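Local coordinates for Alr2269 protein (PDB 3MC9) that probably takes part in moving and assembling outer-membrane beta-barrel proteins as an Omp85-family member, with POTRA domains in the periplasm that may engage polypeptide substrates, at residues Glu66-Pro71 against Arg129-Val134; Phe113-Gln118 against Ile133-Pro138; Val156-Thr161 against Thr187-Asp192. All coordinates share one frame; numbering follows the deposited sequence.

Contact 1 (Glu66-Pro71 against Arg129-Val134)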
ATOM      1  N   GLU A  66     -11.166   3.714 -23.262  1.00 35.57           N
ATOM      2  CA  GLU A  66      -9.712   3.709 -23.052  1.00 36.57           C
ATOM      3  C   GLU A  66      -9.358   3.674 -21.569  1.00 35.46           C
ATOM      4  O   GLU A  66     -10.002   4.327 -20.758  1.00 34.07           O
ATOM      5  CB  GLU A  66      -9.094   4.954 -23.689  1.00 38.06           C
ATOM      6  CG  GLU A  66      -7.777   4.675 -24.397  1.00 42.90           C
ATOM      7  CD  GLU A  66      -7.134   5.917 -25.017  1.00 48.90           C
ATOM      8  OE1 GLU A  66      -7.855   6.880 -25.371  1.00 52.06           O
ATOM      9  OE2 GLU A  66      -5.890   5.918 -25.166  1.00 53.13           O
ATOM     10  N   VAL A  67      -8.357   2.870 -21.226  1.00 35.83           N
ATOM     11  CA  VAL A  67      -7.813   2.851 -19.872  1.00 35.86           C
ATOM     12  C   VAL A  67      -6.370   3.269 -19.944  1.00 37.24           C
ATOM     13  O   VAL A  67      -5.592   2.694 -20.703  1.00 38.31           O
ATOM     14  CB  VAL A  67      -7.916   1.460 -19.195  1.00 35.63           C
ATOM     15  CG1 VAL A  67      -7.220   1.483 -17.810  1.00 33.34           C
ATOM     16  CG2 VAL A  67      -9.375   1.065 -19.045  1.00 32.65           C
ATOM     17  N   LEU A  68      -6.025   4.293 -19.179  1.00 38.40           N
ATOM     18  CA  LEU A  68      -4.647   4.761 -19.088  1.00 40.21           C
ATOM     19  C   LEU A  68      -4.190   4.554 -17.640  1.00 40.36           C
ATOM     20  O   LEU A  68      -4.947   4.799 -16.693  1.00 39.72           O
ATOM     21  CB  LEU A  68      -4.530   6.246 -19.487  1.00 40.85           C
ATOM     22  CG  LEU A  68      -5.131   6.719 -20.825  1.00 42.87           C
ATOM     23  CD1 LEU A  68      -4.781   8.211 -21.127  1.00 44.56           C
ATOM     24  CD2 LEU A  68      -4.667   5.845 -21.969  1.00 44.20           C
ATOM     25  N   VAL A  69      -2.970   4.062 -17.471  1.00 41.50           N
ATOM     26  CA  VAL A  69      -2.367   3.931 -16.147  1.00 42.03           C
ATOM     27  C   VAL A  69      -1.217   4.915 -16.115  1.00 43.67           C
ATOM     28  O   VAL A  69      -0.336   4.830 -16.957  1.00 44.63           O
ATOM     29  CB  VAL A  69      -1.836   2.519 -15.907  1.00 41.89           C
ATOM     30  CG1 VAL A  69      -1.067   2.467 -14.590  1.00 42.35           C
ATOM     31  CG2 VAL A  69      -2.984   1.509 -15.919  1.00 40.78           C
ATOM     32  N   ARG A  70      -1.237   5.857 -15.173  1.00 45.03           N
ATOM     33  CA  ARG A  70      -0.266   6.959 -15.165  1.00 47.12           C
ATOM     34  C   ARG A  70       0.350   7.178 -13.785  1.00 47.42           C
ATOM     35  O   ARG A  70      -0.335   7.036 -12.785  1.00 46.22           O
ATOM     36  CB  ARG A  70      -0.933   8.276 -15.602  1.00 47.82           C
ATOM     37  CG  ARG A  70      -1.394   8.328 -17.052  1.00 50.22           C
ATOM     38  CD  ARG A  70      -0.221   8.229 -18.024  1.00 54.21           C
ATOM     39  NE  ARG A  70      -0.656   8.300 -19.419  1.00 57.48           N
ATOM     40  CZ  ARG A  70      -0.813   7.256 -20.238  1.00 59.63           C
ATOM     41  NH1 ARG A  70      -1.220   7.465 -21.489  1.00 60.31           N
ATOM     42  NH2 ARG A  70      -0.568   6.005 -19.832  1.00 59.81           N
ATOM     43  N   PRO A  71       1.640   7.563 -13.738  1.00 49.05           N
ATOM     44  CA  PRO A  71       2.235   7.969 -12.476  1.00 50.04           C
ATOM     45  C   PRO A  71       1.674   9.323 -12.078  1.00 50.48           C
ATOM     46  O   PRO A  71       1.429  10.156 -12.936  1.00 51.59           O
ATOM     47  CB  PRO A  71       3.726   8.092 -12.816  1.00 51.22           C
ATOM     48  CG  PRO A  71       3.731   8.532 -14.243  1.00 51.95           C
ATOM     49  CD  PRO A  71       2.545   7.826 -14.875  1.00 50.61           C
ATOM     50  N   ARG A 129     -12.743   7.629 -21.111  1.00 34.26           N
ATOM     51  CA  ARG A 129     -11.329   7.357 -20.958  1.00 35.59           C
ATOM     52  C   ARG A 129     -11.021   7.368 -19.469  1.00 34.94           C
ATOM     53  O   ARG A 129     -11.119   8.403 -18.814  1.00 35.79           O
ATOM     54  CB  ARG A 129     -10.475   8.380 -21.702  1.00 36.78           C
ATOM     55  CG  ARG A 129     -10.757   8.431 -23.203  1.00 41.05           C
ATOM     56  CD  ARG A 129     -10.136   9.654 -23.878  1.00 46.38           C
ATOM     57  NE  ARG A 129      -8.785   9.413 -24.380  1.00 50.18           N
ATOM     58  CZ  ARG A 129      -7.670   9.994 -23.932  1.00 55.42           C
ATOM     59  NH1 ARG A 129      -7.690  10.884 -22.939  1.00 57.13           N
ATOM     60  NH2 ARG A 129      -6.501   9.687 -24.497  1.00 58.17           N
ATOM     61  N   VAL A 130     -10.698   6.205 -18.919  1.00 34.54           N
ATOM     62  CA  VAL A 130     -10.479   6.083 -17.467  1.00 33.72           C
ATOM     63  C   VAL A 130      -8.980   6.092 -17.198  1.00 34.02           C
ATOM     64  O   VAL A 130      -8.250   5.223 -17.680  1.00 33.75           O
ATOM     65  CB  VAL A 130     -11.125   4.806 -16.892  1.00 33.41           C
ATOM     66  CG1 VAL A 130     -10.785   4.634 -15.411  1.00 32.56           C
ATOM     67  CG2 VAL A 130     -12.655   4.833 -17.078  1.00 33.30           C
ATOM     68  N   SER A 131      -8.529   7.101 -16.454  1.00 34.51           N
ATOM     69  CA  SER A 131      -7.142   7.187 -16.029  1.00 34.79           C
ATOM     70  C   SER A 131      -6.987   6.731 -14.582  1.00 34.38           C
ATOM     71  O   SER A 131      -7.629   7.262 -13.674  1.00 34.63           O
ATOM     72  CB  SER A 131      -6.615   8.612 -16.222  1.00 35.79           C
ATOM     73  OG  SER A 131      -6.408   8.870 -17.599  1.00 35.99           O
ATOM     74  N   PHE A 132      -6.163   5.714 -14.380  1.00 34.31           N
ATOM     75  CA  PHE A 132      -5.777   5.295 -13.042  1.00 34.13           C
ATOM     76  C   PHE A 132      -4.459   5.982 -12.785  1.00 35.01           C
ATOM     77  O   PHE A 132      -3.471   5.724 -13.483  1.00 35.96           O
ATOM     78  CB  PHE A 132      -5.653   3.780 -12.929  1.00 33.50           C
ATOM     79  CG  PHE A 132      -6.974   3.065 -13.010  1.00 33.51           C
ATOM     80  CD1 PHE A 132      -7.854   3.069 -11.927  1.00 32.86           C
ATOM     81  CD2 PHE A 132      -7.355   2.417 -14.176  1.00 32.91           C
ATOM     82  CE1 PHE A 132      -9.084   2.429 -12.005  1.00 31.99           C
ATOM     83  CE2 PHE A 132      -8.577   1.778 -14.264  1.00 34.06           C
ATOM     84  CZ  PHE A 132      -9.453   1.788 -13.179  1.00 32.96           C
ATOM     85  N   ILE A 133      -4.459   6.890 -11.815  1.00 35.82           N
ATOM     86  CA  ILE A 133      -3.272   7.663 -11.491  1.00 36.74           C
ATOM     87  C   ILE A 133      -2.730   7.127 -10.183  1.00 37.42           C
ATOM     88  O   ILE A 133      -3.413   7.114  -9.161  1.00 37.20           O
ATOM     89  CB  ILE A 133      -3.585   9.174 -11.432  1.00 37.61           C
ATOM     90  CG1 ILE A 133      -4.125   9.631 -12.791  1.00 37.73           C
ATOM     91  CG2 ILE A 133      -2.325   9.979 -11.054  1.00 36.94           C
ATOM     92  CD1 ILE A 133      -5.145  10.732 -12.713  1.00 40.20           C
ATOM     93  N   VAL A 134      -1.497   6.643 -10.230  1.00 38.63           N
ATOM     94  CA  VAL A 134      -0.935   5.913  -9.115  1.00 38.97           C
ATOM     95  C   VAL A 134       0.402   6.535  -8.726  1.00 40.62           C
ATOM     96  O   VAL A 134       1.117   7.067  -9.572  1.00 41.61           O
ATOM     97  CB  VAL A 134      -0.761   4.428  -9.458  1.00 38.61           C
ATOM     98  CG1 VAL A 134      -2.091   3.824  -9.939  1.00 37.82           C
ATOM     99  CG2 VAL A 134       0.326   4.225 -10.508  1.00 38.81           C
TER
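Glu66 and Arg129 pair across two parallel strands, their side chains running side by side. Glu66 OE1 takes a hydrogen bond from Arg129 NE at 2.9 Å, part of a salt bridge, and a weak second one from NH2. The approach is skewed: carboxylate and guanidinium planes stand 72° apart and NE meets OE1 from above the carboxylate plane. Arg129 NH1 pairs with Glu122 on the next strand, so one arginine is shared by two acids.

Below this pair the backbones zip together through even-numbered residues. Glu66 O accepts from Val130 N at 2.7 Å, and Val130 O in turn accepts from Leu68 N. Phe132 N, Arg70 N and Val134 N continue the ladder to Leu68 O, Phe132 O and Arg70 O, all at 2.8 Å. Odd-numbered groups face the other way: Val67 O is satisfied by Tyr85 OH, while Val69 O receives Arg70 NH2 at 3.1 Å. Arg70 bends back at its second torsion (chi2 -64°), and its guanidinium spreads over Leu68 CB. Proline suits position 71, because its nitrogen need not donate to this partner strand.

Leu68 CB also meets Ser131 OG at 3.7 Å, on the face that carries Glu66 and Arg129. Across the sheet, beta-branched Val67 and aromatic Phe132 make an apolar layer: Val67 CG1 reaches the ring edge at CD2, 3.8 Å away, while Val130 CG1 lies over a ring face near its rim.

That layer is packed by two helices. Val69 meets helix 78-87, Val130, Phe132 and Val134 meet helix 98-110, and strand 114-124 flanks strand 127-136 on its other edge.

Contact 2 (Phe113-Gln118 against Ile133-Pro138)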
ATOM      1  N   PHE A 113       2.110  -1.900  -3.735  1.00 37.19           N
ATOM      2  CA  PHE A 113       3.217  -1.084  -4.240  1.00 37.81           C
ATOM      3  C   PHE A 113       2.970   0.431  -4.252  1.00 38.31           C
ATOM      4  O   PHE A 113       3.907   1.189  -4.523  1.00 39.75           O
ATOM      5  CB  PHE A 113       3.629  -1.520  -5.640  1.00 38.11           C
ATOM      6  CG  PHE A 113       4.218  -2.893  -5.711  1.00 38.44           C
ATOM      7  CD1 PHE A 113       5.484  -3.142  -5.217  1.00 40.21           C
ATOM      8  CD2 PHE A 113       3.520  -3.931  -6.313  1.00 38.35           C
ATOM      9  CE1 PHE A 113       6.040  -4.415  -5.295  1.00 41.85           C
ATOM     10  CE2 PHE A 113       4.061  -5.195  -6.397  1.00 39.69           C
ATOM     11  CZ  PHE A 113       5.327  -5.443  -5.892  1.00 40.23           C
ATOM     12  N   PHE A 114       1.755   0.883  -3.938  1.00 38.16           N
ATOM     13  CA  PHE A 114       1.401   2.301  -4.111  1.00 38.52           C
ATOM     14  C   PHE A 114       0.930   3.001  -2.862  1.00 38.99           C
ATOM     15  O   PHE A 114       0.214   2.417  -2.056  1.00 38.86           O
ATOM     16  CB  PHE A 114       0.296   2.419  -5.157  1.00 37.84           C
ATOM     17  CG  PHE A 114       0.596   1.675  -6.395  1.00 38.49           C
ATOM     18  CD1 PHE A 114       1.414   2.232  -7.372  1.00 39.44           C
ATOM     19  CD2 PHE A 114       0.110   0.390  -6.576  1.00 37.49           C
ATOM     20  CE1 PHE A 114       1.717   1.516  -8.521  1.00 39.95           C
ATOM     21  CE2 PHE A 114       0.392  -0.307  -7.705  1.00 38.25           C
ATOM     22  CZ  PHE A 114       1.200   0.241  -8.684  1.00 39.30           C
ATOM     23  N   SER A 115       1.303   4.275  -2.730  1.00 40.18           N
ATOM     24  CA  SER A 115       0.890   5.099  -1.596  1.00 41.47           C
ATOM     25  C   SER A 115      -0.416   5.848  -1.900  1.00 41.99           C
ATOM     26  O   SER A 115      -1.177   6.185  -0.996  1.00 42.17           O
ATOM     27  CB  SER A 115       2.006   6.090  -1.219  1.00 42.90           C
ATOM     28  OG  SER A 115       2.537   6.757  -2.372  1.00 43.94           O
ATOM     29  N   ASN A 116      -0.676   6.102  -3.180  1.00 42.45           N
ATOM     30  CA  ASN A 116      -1.923   6.743  -3.590  1.00 43.01           C
ATOM     31  C   ASN A 116      -2.418   6.191  -4.923  1.00 41.88           C
ATOM     32  O   ASN A 116      -1.626   5.852  -5.801  1.00 41.79           O
ATOM     33  CB  ASN A 116      -1.760   8.271  -3.676  1.00 44.59           C
ATOM     34  CG  ASN A 116      -3.104   9.013  -3.668  1.00 47.68           C
ATOM     35  OD1 ASN A 116      -3.247  10.050  -4.319  1.00 52.07           O
ATOM     36  ND2 ASN A 116      -4.088   8.483  -2.930  1.00 50.02           N
ATOM     37  N   VAL A 117      -3.738   6.101  -5.040  1.00 41.50           N
ATOM     38  CA  VAL A 117      -4.413   5.591  -6.215  1.00 40.58           C
ATOM     39  C   VAL A 117      -5.737   6.329  -6.390  1.00 41.27           C
ATOM     40  O   VAL A 117      -6.516   6.450  -5.441  1.00 41.10           O
ATOM     41  CB  VAL A 117      -4.758   4.094  -6.068  1.00 40.37           C
ATOM     42  CG1 VAL A 117      -5.412   3.583  -7.349  1.00 37.59           C
ATOM     43  CG2 VAL A 117      -3.523   3.282  -5.706  1.00 38.61           C
ATOM     44  N   GLN A 118      -5.983   6.833  -7.594  1.00 41.31           N
ATOM     45  CA  GLN A 118      -7.294   7.364  -7.925  1.00 42.10           C
ATOM     46  C   GLN A 118      -7.685   7.035  -9.357  1.00 40.96           C
ATOM     47  O   GLN A 118      -6.835   6.731 -10.189  1.00 40.74           O
ATOM     48  CB  GLN A 118      -7.322   8.876  -7.706  1.00 43.73           C
ATOM     49  CG  GLN A 118      -6.195   9.624  -8.386  1.00 46.02           C
ATOM     50  CD  GLN A 118      -6.180  11.116  -8.050  1.00 49.84           C
ATOM     51  OE1 GLN A 118      -6.888  11.917  -8.672  1.00 54.19           O
ATOM     52  NE2 GLN A 118      -5.364  11.492  -7.080  1.00 51.67           N
ATOM     53  N   ILE A 133      -4.459   6.890 -11.815  1.00 35.82           N
ATOM     54  CA  ILE A 133      -3.272   7.663 -11.491  1.00 36.74           C
ATOM     55  C   ILE A 133      -2.730   7.127 -10.183  1.00 37.42           C
ATOM     56  O   ILE A 133      -3.413   7.114  -9.161  1.00 37.20           O
ATOM     57  CB  ILE A 133      -3.585   9.174 -11.432  1.00 37.61           C
ATOM     58  CG1 ILE A 133      -4.125   9.631 -12.791  1.00 37.73           C
ATOM     59  CG2 ILE A 133      -2.325   9.979 -11.054  1.00 36.94           C
ATOM     60  CD1 ILE A 133      -5.145  10.732 -12.713  1.00 40.20           C
ATOM     61  N   VAL A 134      -1.497   6.643 -10.230  1.00 38.63           N
ATOM     62  CA  VAL A 134      -0.935   5.913  -9.115  1.00 38.97           C
ATOM     63  C   VAL A 134       0.402   6.535  -8.726  1.00 40.62           C
ATOM     64  O   VAL A 134       1.117   7.067  -9.572  1.00 41.61           O
ATOM     65  CB  VAL A 134      -0.761   4.428  -9.458  1.00 38.61           C
ATOM     66  CG1 VAL A 134      -2.091   3.824  -9.939  1.00 37.82           C
ATOM     67  CG2 VAL A 134       0.326   4.225 -10.508  1.00 38.81           C
ATOM     68  N   GLN A 135       0.715   6.475  -7.438  1.00 41.03           N
ATOM     69  CA  GLN A 135       1.963   7.002  -6.903  1.00 42.18           C
ATOM     70  C   GLN A 135       2.699   5.831  -6.299  1.00 41.89           C
ATOM     71  O   GLN A 135       2.304   5.329  -5.248  1.00 41.85           O
ATOM     72  CB  GLN A 135       1.692   8.073  -5.847  1.00 42.75           C
ATOM     73  CG  GLN A 135       2.942   8.767  -5.288  1.00 45.36           C
ATOM     74  CD  GLN A 135       3.969   9.163  -6.350  1.00 48.29           C
ATOM     75  OE1 GLN A 135       5.090   8.665  -6.338  1.00 52.36           O
ATOM     76  NE2 GLN A 135       3.597  10.062  -7.256  1.00 48.73           N
ATOM     77  N   PRO A 136       3.747   5.348  -6.987  1.00 42.20           N
ATOM     78  CA  PRO A 136       4.506   4.238  -6.430  1.00 42.09           C
ATOM     79  C   PRO A 136       5.065   4.563  -5.048  1.00 42.29           C
ATOM     80  O   PRO A 136       5.414   5.711  -4.767  1.00 42.55           O
ATOM     81  CB  PRO A 136       5.648   4.040  -7.438  1.00 43.16           C
ATOM     82  CG  PRO A 136       5.177   4.671  -8.694  1.00 43.64           C
ATOM     83  CD  PRO A 136       4.243   5.762  -8.309  1.00 42.62           C
ATOM     84  N   ASN A 137       5.135   3.551  -4.189  1.00 41.85           N
ATOM     85  CA  ASN A 137       5.779   3.704  -2.879  1.00 42.13           C
ATOM     86  C   ASN A 137       7.246   4.074  -3.080  1.00 43.55           C
ATOM     87  O   ASN A 137       7.841   3.704  -4.096  1.00 44.18           O
ATOM     88  CB  ASN A 137       5.725   2.397  -2.092  1.00 41.66           C
ATOM     89  CG  ASN A 137       4.377   2.146  -1.430  1.00 39.88           C
ATOM     90  OD1 ASN A 137       3.711   3.066  -0.957  1.00 40.46           O
ATOM     91  ND2 ASN A 137       3.988   0.886  -1.372  1.00 36.58           N
ATOM     92  N   PRO A 138       7.841   4.786  -2.117  1.00 45.23           N
ATOM     93  CA  PRO A 138       9.270   5.023  -2.217  1.00 45.82           C
ATOM     94  C   PRO A 138      10.052   3.761  -1.880  1.00 44.70           C
ATOM     95  O   PRO A 138       9.471   2.792  -1.379  1.00 43.56           O
ATOM     96  CB  PRO A 138       9.516   6.076  -1.142  1.00 46.28           C
ATOM     97  CG  PRO A 138       8.535   5.730  -0.083  1.00 45.22           C
ATOM     98  CD  PRO A 138       7.316   5.198  -0.807  1.00 45.04           C
TER
HETATM   99  O   HOH W   1       5.088   7.086  -2.582  1.00 40.59           O
HETATM  100  O   HOH W   2      -3.110   9.226  -7.072  1.00 44.81           O
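The Phe114 ring has Val134 CG2 beside its CE1 at 3.6 Å, an oblique contact, with Pro136 CA similarly placed near CD1. One ring face carries Phe113 CB, displaced toward the rim, and the peptide carbonyl of Gln135 sits at the ring edge. Phe114 also touches Val84 and Ile108, so a large aromatic suits a place where the strands meet both helices.

Gln135 O is gripped from the backbone: Ser115 N donates to it at 2.9 Å, almost in line with the carbonyl (C=O...N 177°). Ser115 OG lies close by, and a water at 2.6 Å from this hydroxyl donates to Pro136 O. A small polar residue fits here, where the chain turns a corner. Next to it, Asn137 N donates to Phe113 O at 2.7 Å. The Asn137 amide lies against the same carbonyl, with CG 3.3 Å from Phe113 O, while its ND2 hydrogen-bonds to Leu174 O.

Past the corner the antiparallel pairing continues, one residue out of step. Gln135 N donates to Asn116 O at 2.9 Å, whereas Gln118 and Ile133 exchange two bonds, N to O in both directions. Gln118 CG stands between its own backbone N and carbonyl carbon (chi1 52°), which brings it to 4.0 Å from Ile133 CB; the chain then extends, and NE2 donates to a water. On the other face, Val117 CG1 and Val134 CG1 meet at 4.2 Å, beta-branched residues facing helix 98-110.

The register shift between the Phe114-Pro136 and Asn116-Gln135 pairs is a beta bulge that accommodates the extra residue Ser115. The whole is the open end of the beta hairpin formed by strands 114-124 and 127-136, the last two strands of the POTRA beta-alpha-alpha-beta-beta fold.

Contact 3 (Val156-Thr161 against Thr187-Asp192)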
ATOM      1  N   VAL A 156       9.924  -1.708  24.549  1.00 47.26           N
ATOM      2  CA  VAL A 156      10.416  -2.804  25.362  1.00 47.42           C
ATOM      3  C   VAL A 156      11.239  -3.824  24.563  1.00 46.91           C
ATOM      4  O   VAL A 156      11.793  -4.728  25.154  1.00 47.95           O
ATOM      5  CB  VAL A 156       9.281  -3.546  26.098  1.00 46.87           C
ATOM      6  CG1 VAL A 156       8.419  -2.550  26.904  1.00 46.88           C
ATOM      7  CG2 VAL A 156       8.448  -4.367  25.120  1.00 44.46           C
ATOM      8  N   LEU A 157      11.313  -3.705  23.238  1.00 45.92           N
ATOM      9  CA  LEU A 157      12.109  -4.656  22.452  1.00 45.66           C
ATOM     10  C   LEU A 157      13.494  -4.095  22.139  1.00 47.25           C
ATOM     11  O   LEU A 157      13.684  -2.873  22.100  1.00 47.65           O
ATOM     12  CB  LEU A 157      11.393  -5.056  21.161  1.00 43.72           C
ATOM     13  CG  LEU A 157      10.170  -5.962  21.308  1.00 42.75           C
ATOM     14  CD1 LEU A 157       9.567  -6.253  19.937  1.00 40.31           C
ATOM     15  CD2 LEU A 157      10.511  -7.263  22.066  1.00 43.67           C
ATOM     16  N   PRO A 158      14.465  -4.987  21.904  1.00 48.50           N
ATOM     17  CA  PRO A 158      15.795  -4.483  21.567  1.00 50.43           C
ATOM     18  C   PRO A 158      15.728  -3.434  20.454  1.00 50.21           C
ATOM     19  O   PRO A 158      14.836  -3.480  19.592  1.00 48.59           O
ATOM     20  CB  PRO A 158      16.553  -5.737  21.114  1.00 51.17           C
ATOM     21  CG  PRO A 158      15.845  -6.890  21.724  1.00 50.04           C
ATOM     22  CD  PRO A 158      14.402  -6.464  21.910  1.00 48.39           C
ATOM     23  N   GLN A 159      16.666  -2.494  20.487  1.00 51.93           N
ATOM     24  CA  GLN A 159      16.700  -1.376  19.545  1.00 51.83           C
ATOM     25  C   GLN A 159      16.765  -1.860  18.110  1.00 49.66           C
ATOM     26  O   GLN A 159      16.238  -1.223  17.199  1.00 48.71           O
ATOM     27  CB  GLN A 159      17.916  -0.473  19.833  1.00 55.42           C
ATOM     28  CG  GLN A 159      17.977   0.805  18.964  1.00 58.04           C
ATOM     29  CD  GLN A 159      18.982   0.712  17.829  1.00 60.74           C
ATOM     30  OE1 GLN A 159      20.161   0.973  18.022  1.00 66.38           O
ATOM     31  NE2 GLN A 159      18.513   0.360  16.640  1.00 60.97           N
ATOM     32  N   ALA A 160      17.411  -2.997  17.909  1.00 48.91           N
ATOM     33  CA  ALA A 160      17.710  -3.459  16.565  1.00 47.69           C
ATOM     34  C   ALA A 160      16.671  -4.435  16.026  1.00 44.73           C
ATOM     35  O   ALA A 160      16.851  -4.954  14.946  1.00 44.14           O
ATOM     36  CB  ALA A 160      19.120  -4.096  16.545  1.00 49.56           C
ATOM     37  N   THR A 161      15.583  -4.691  16.753  1.00 43.41           N
ATOM     38  CA  THR A 161      14.614  -5.709  16.286  1.00 41.52           C
ATOM     39  C   THR A 161      13.855  -5.315  15.012  1.00 39.59           C
ATOM     40  O   THR A 161      13.601  -6.173  14.178  1.00 39.08           O
ATOM     41  CB  THR A 161      13.692  -6.314  17.420  1.00 41.38           C
ATOM     42  OG1 THR A 161      12.339  -6.484  16.944  1.00 40.10           O
ATOM     43  CG2 THR A 161      13.717  -5.492  18.682  1.00 41.56           C
ATOM     44  N   THR A 187       4.832  -8.780  15.937  1.00 29.88           N
ATOM     45  CA  THR A 187       3.779  -9.153  16.867  1.00 30.65           C
ATOM     46  C   THR A 187       4.104 -10.426  17.628  1.00 30.84           C
ATOM     47  O   THR A 187       3.959 -10.478  18.846  1.00 29.96           O
ATOM     48  CB  THR A 187       2.456  -9.351  16.096  1.00 31.03           C
ATOM     49  OG1 THR A 187       2.103  -8.118  15.482  1.00 34.02           O
ATOM     50  CG2 THR A 187       1.340  -9.797  16.997  1.00 31.77           C
ATOM     51  N   LYS A 188       4.536 -11.448  16.891  1.00 31.79           N
ATOM     52  CA  LYS A 188       5.000 -12.698  17.507  1.00 32.88           C
ATOM     53  C   LYS A 188       6.228 -12.493  18.415  1.00 32.31           C
ATOM     54  O   LYS A 188       6.328 -13.124  19.461  1.00 32.39           O
ATOM     55  CB  LYS A 188       5.294 -13.735  16.426  1.00 34.36           C
ATOM     56  CG  LYS A 188       5.782 -15.079  16.935  1.00 38.45           C
ATOM     57  CD  LYS A 188       4.843 -15.683  17.964  1.00 41.58           C
ATOM     58  CE  LYS A 188       5.124 -17.188  18.137  1.00 45.78           C
ATOM     59  NZ  LYS A 188       6.518 -17.436  18.613  1.00 47.31           N
ATOM     60  N   ARG A 189       7.140 -11.595  18.042  1.00 30.99           N
ATOM     61  CA  ARG A 189       8.252 -11.272  18.940  1.00 31.33           C
ATOM     62  C   ARG A 189       7.791 -10.621  20.252  1.00 29.52           C
ATOM     63  O   ARG A 189       8.324 -10.933  21.310  1.00 29.12           O
ATOM     64  CB  ARG A 189       9.296 -10.388  18.269  1.00 31.79           C
ATOM     65  CG  ARG A 189      10.144 -11.111  17.228  1.00 37.33           C
ATOM     66  CD  ARG A 189      11.300 -11.888  17.824  1.00 42.42           C
ATOM     67  NE  ARG A 189      12.177 -11.007  18.599  1.00 46.92           N
ATOM     68  CZ  ARG A 189      12.284 -10.990  19.929  1.00 49.29           C
ATOM     69  NH1 ARG A 189      11.577 -11.837  20.674  1.00 51.86           N
ATOM     70  NH2 ARG A 189      13.116 -10.126  20.526  1.00 49.35           N
ATOM     71  N   TYR A 190       6.833  -9.697  20.193  1.00 28.10           N
ATOM     72  CA  TYR A 190       6.270  -9.159  21.433  1.00 27.58           C
ATOM     73  C   TYR A 190       5.743 -10.277  22.281  1.00 27.86           C
ATOM     74  O   TYR A 190       6.011 -10.341  23.465  1.00 27.98           O
ATOM     75  CB  TYR A 190       5.120  -8.182  21.163  1.00 27.67           C
ATOM     76  CG  TYR A 190       5.610  -6.834  20.778  1.00 26.59           C
ATOM     77  CD1 TYR A 190       6.248  -6.036  21.705  1.00 28.90           C
ATOM     78  CD2 TYR A 190       5.487  -6.376  19.496  1.00 28.07           C
ATOM     79  CE1 TYR A 190       6.721  -4.806  21.382  1.00 27.46           C
ATOM     80  CE2 TYR A 190       5.956  -5.135  19.155  1.00 28.57           C
ATOM     81  CZ  TYR A 190       6.580  -4.365  20.105  1.00 29.61           C
ATOM     82  OH  TYR A 190       7.051  -3.126  19.779  1.00 31.57           O
ATOM     83  N   GLN A 191       4.986 -11.161  21.659  1.00 27.80           N
ATOM     84  CA  GLN A 191       4.395 -12.255  22.374  1.00 30.33           C
ATOM     85  C   GLN A 191       5.449 -13.138  23.062  1.00 31.42           C
ATOM     86  O   GLN A 191       5.324 -13.470  24.248  1.00 31.85           O
ATOM     87  CB  GLN A 191       3.528 -13.081  21.434  1.00 30.88           C
ATOM     88  CG  GLN A 191       2.853 -14.272  22.113  1.00 35.79           C
ATOM     89  CD  GLN A 191       2.012 -15.063  21.146  1.00 38.50           C
ATOM     90  OE1 GLN A 191       1.014 -14.571  20.623  1.00 40.67           O
ATOM     91  NE2 GLN A 191       2.416 -16.286  20.892  1.00 41.00           N
ATOM     92  N   ASP A 192       6.490 -13.500  22.315  1.00 33.13           N
ATOM     93  CA  ASP A 192       7.604 -14.287  22.853  1.00 34.84           C
ATOM     94  C   ASP A 192       8.201 -13.667  24.103  1.00 35.23           C
ATOM     95  O   ASP A 192       8.591 -14.373  25.007  1.00 36.55           O
ATOM     96  CB  ASP A 192       8.711 -14.404  21.823  1.00 36.01           C
ATOM     97  CG  ASP A 192       8.348 -15.323  20.683  1.00 37.53           C
ATOM     98  OD1 ASP A 192       7.447 -16.175  20.843  1.00 40.84           O
ATOM     99  OD2 ASP A 192       8.965 -15.191  19.623  1.00 40.40           O
TER
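In the second POTRA unit, the loop leading to helix 161-166 is pinned to the last turns of helix 176-192 by a CH-pi contact between Leu157 and Tyr190. Leu157 CD1 stands over one face of the tyrosine ring, 3.6 Å from its centroid and 15° off the ring normal, and is closest to CE1 and CZ. A branched leucine serves well here, since CG also rests near CE1 while CD2 is turned toward Arg189 NH2, 4.2 Å away.

Val156 CG2 comes to the edge of the same ring, at 4.1 Å from Tyr190 CE1. The Arg189 side chain is bent at chi2 and chi3, and its NH2 lies 4.1 Å from Pro158 CD, the two side chains crossing at about a right angle. No hydrogen bond joins the two segments, so the contact rests on van der Waals packing and the CH-pi contact.

The polar ends look to Glu218, which takes the Tyr190 hydroxyl on OE2 and Val156 N on OE1, tying loop and helix to the chain beyond strand 211-217. Leu157 also packs on Leu186, one turn before Tyr190 on helix 176-192, and the loop then runs into helix 161-166, where Thr161 touches Leu186 too.

How the contacts relate
Contacts 1 and 2 belong to one sheet and share strand 127-136, which pairs in parallel with strand 62-71 on one edge and antiparallel with strand 114-124 on the other; Ile133 and Val134 serve both. Their centres lie 12 Å apart, and Phe132 CD1 packs 4.2 Å from Gln118 O. Contact 3 comes later in the chain, in the second unit, where helix 176-192 meets a loop; its centre is 42 Å from that of contact 1 and 30 Å from that of contact 2. Contact 2 lies where the chain passes from the first unit to the second and touches the latter, consistent with successive POTRA domains held in tandem.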